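Restriction endonuclease Hpy99I (Helicobacter pylori, PDB 3GOX) cleaves DNA at its target sequence as a type II restriction endonuclease of the beta-beta-alpha-Me class. Local coordinates at the interface of chains A and B. Coordinates in Å, arbitrary orientation; residue numbers count along the deposited sequence, not the author numbering. Chains: chain A/B, Restriction endonuclease Hpy99I.

The interface of chains A and B. Residues chain A 188-189, 191-192, 195; chain B 184-185, 188-189, 192.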
loop_
_atom_site.group_PDB
_atom_site.type_symbol
_atom_site.label_atom_id
_atom_site.label_comp_id
_atom_site.label_asym_id
_atom_site.label_seq_id
_atom_site.Cartn_x
_atom_site.Cartn_y
_atom_site.Cartn_z
ATOM N N LEU A 188 0.839 3.307 -14.070
ATOM C CA LEU A 188 0.430 1.911 -14.171
ATOM C C LEU A 188 1.056 1.266 -15.399
ATOM O O LEU A 188 1.494 0.116 -15.353
ATOM C CB LEU A 188 -1.093 1.805 -14.222
ATOM C CG LEU A 188 -1.771 2.280 -12.931
ATOM C CD1 LEU A 188 -3.251 2.429 -13.204
ATOM C CD2 LEU A 188 -1.499 1.333 -11.776
ATOM N N GLU A 189 1.129 2.033 -16.483
ATOM C CA GLU A 189 1.745 1.552 -17.717
ATOM C C GLU A 189 3.237 1.326 -17.486
ATOM O O GLU A 189 3.808 0.353 -17.964
ATOM C CB GLU A 189 1.508 2.534 -18.864
ATOM C CG GLU A 189 0.057 2.577 -19.361
ATOM C CD GLU A 189 -0.340 1.385 -20.236
ATOM O OE1 GLU A 189 0.424 0.392 -20.303
ATOM O OE2 GLU A 189 -1.429 1.440 -20.864
ATOM N N VAL A 191 4.485 0.465 -14.591
ATOM C CA VAL A 191 4.542 -0.775 -13.822
ATOM C C VAL A 191 4.478 -2.002 -14.741
ATOM O O VAL A 191 5.230 -2.953 -14.570
ATOM C CB VAL A 191 3.397 -0.885 -12.801
ATOM C CG1 VAL A 191 3.457 -2.229 -12.099
ATOM C CG2 VAL A 191 3.442 0.259 -11.771
ATOM N N ILE A 192 3.565 -1.973 -15.710
ATOM C CA ILE A 192 3.402 -3.087 -16.645
ATOM C C ILE A 192 4.690 -3.372 -17.425
ATOM O O ILE A 192 5.127 -4.519 -17.534
ATOM C CB ILE A 192 2.229 -2.829 -17.625
ATOM C CG1 ILE A 192 0.893 -2.893 -16.874
ATOM C CG2 ILE A 192 2.239 -3.843 -18.771
ATOM C CD1 ILE A 192 -0.304 -2.518 -17.742
ATOM N N LEU A 195 7.388 -4.853 -15.112
ATOM C CA LEU A 195 7.141 -6.270 -14.803
ATOM C C LEU A 195 7.443 -7.161 -16.008
ATOM O O LEU A 195 8.165 -8.160 -15.894
ATOM C CB LEU A 195 5.695 -6.495 -14.349
ATOM C CG LEU A 195 5.257 -5.874 -13.018
ATOM C CD1 LEU A 195 3.756 -6.033 -12.799
ATOM C CD2 LEU A 195 6.032 -6.454 -11.839
ATOM N N ASN B 184 1.237 -8.668 -11.108
ATOM C CA ASN B 184 0.646 -9.297 -12.292
ATOM C C ASN B 184 0.079 -8.247 -13.244
ATOM O O ASN B 184 -0.862 -7.558 -12.902
ATOM C CB ASN B 184 -0.475 -10.238 -11.843
ATOM C CG ASN B 184 -1.042 -11.090 -12.979
ATOM O OD1 ASN B 184 -0.879 -10.786 -14.156
ATOM N ND2 ASN B 184 -1.746 -12.151 -12.608
ATOM N N PRO B 185 0.628 -8.148 -14.466
ATOM C CA PRO B 185 0.105 -7.196 -15.460
ATOM C C PRO B 185 -1.401 -7.267 -15.704
ATOM O O PRO B 185 -2.005 -6.241 -16.016
ATOM C CB PRO B 185 0.845 -7.593 -16.739
ATOM C CG PRO B 185 2.117 -8.179 -16.256
ATOM C CD PRO B 185 1.769 -8.914 -14.993
ATOM N N LEU B 188 -2.964 -4.974 -13.306
ATOM C CA LEU B 188 -2.569 -3.611 -13.623
ATOM C C LEU B 188 -3.362 -3.085 -14.824
ATOM O O LEU B 188 -3.759 -1.925 -14.846
ATOM C CB LEU B 188 -1.056 -3.527 -13.862
ATOM C CG LEU B 188 -0.210 -3.788 -12.602
ATOM C CD1 LEU B 188 1.177 -4.274 -12.986
ATOM C CD2 LEU B 188 -0.132 -2.546 -11.733
ATOM N N GLU B 189 -3.636 -3.949 -15.794
ATOM C CA GLU B 189 -4.447 -3.561 -16.952
ATOM C C GLU B 189 -5.890 -3.283 -16.535
ATOM O O GLU B 189 -6.531 -2.360 -17.043
ATOM C CB GLU B 189 -4.387 -4.637 -18.036
ATOM C CG GLU B 189 -3.053 -4.667 -18.788
ATOM C CD GLU B 189 -2.869 -3.509 -19.777
ATOM O OE1 GLU B 189 -3.696 -2.568 -19.803
ATOM O OE2 GLU B 189 -1.885 -3.543 -20.551
ATOM N N ILE B 192 -5.976 0.129 -15.073
ATOM C CA ILE B 192 -5.961 1.133 -16.142
ATOM C C ILE B 192 -7.344 1.344 -16.754
ATOM O O ILE B 192 -7.786 2.479 -16.916
ATOM C CB ILE B 192 -4.922 0.783 -17.240
ATOM C CG1 ILE B 192 -3.502 0.971 -16.681
ATOM C CG2 ILE B 192 -5.113 1.658 -18.476
ATOM C CD1 ILE B 192 -2.384 0.482 -17.592
#
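A:Ile192 reaches across to B:Glu189 and lays its terminal methyl CD1 over the flat face of the carboxylate, 3.4 Å from the carboxylate carbon CD. The two side chains meet at about a right angle, and the bend at chi2 (-74°) swings the carboxylate of B:Glu189 over the tip of A:Ile192. The two-fold twin repeats this arrangement, A:Glu189 CD standing 3.5 Å from B:Ile192 CD1. Between the twins the two isoleucine tips meet, CD1 of A:Ile192 to CD1 of B:Ile192 at 3.7 Å, so each delta-methyl is held by the opposite glutamate and by its own symmetry mate.

Alongside, each isoleucine slides antiparallel past a leucine of the partner: A:Ile192 CG1 packs 3.6 Å from B:Leu188 CB, and A:Leu188 CB packs 3.5 Å from B:Ile192 CG1. CG1 of each Ile192 is anti to its carbonyl carbon (chi1 -69° in A:Ile192), which points the long branch at the other helix. Further along, the B:Leu188 and A:Val191 side chains cross at about a right angle, with CD2 of the leucine 3.6 Å from CG1 of the valine. The ring CD of B:Pro185 lies more loosely beside A:Leu195 CD1.

The patch is apolar in its contacts, and polar groups make no bonds across it. The two Glu189 carboxylates nevertheless approach, A:Glu189 OE1 to B:Glu189 OE2 at 4.6 Å, a proximity of like charges that might raise their affinity for protons.

The side chains that make the contact come from helix 185-197, the last helix of each chain. Paired nearly antiparallel about the two-fold axis, these C-terminal helices form a central seam that probably helps hold the two subunits together on a pseudopalindromic target, with the N-terminal regions at opposite outer ends of the deposited dimer.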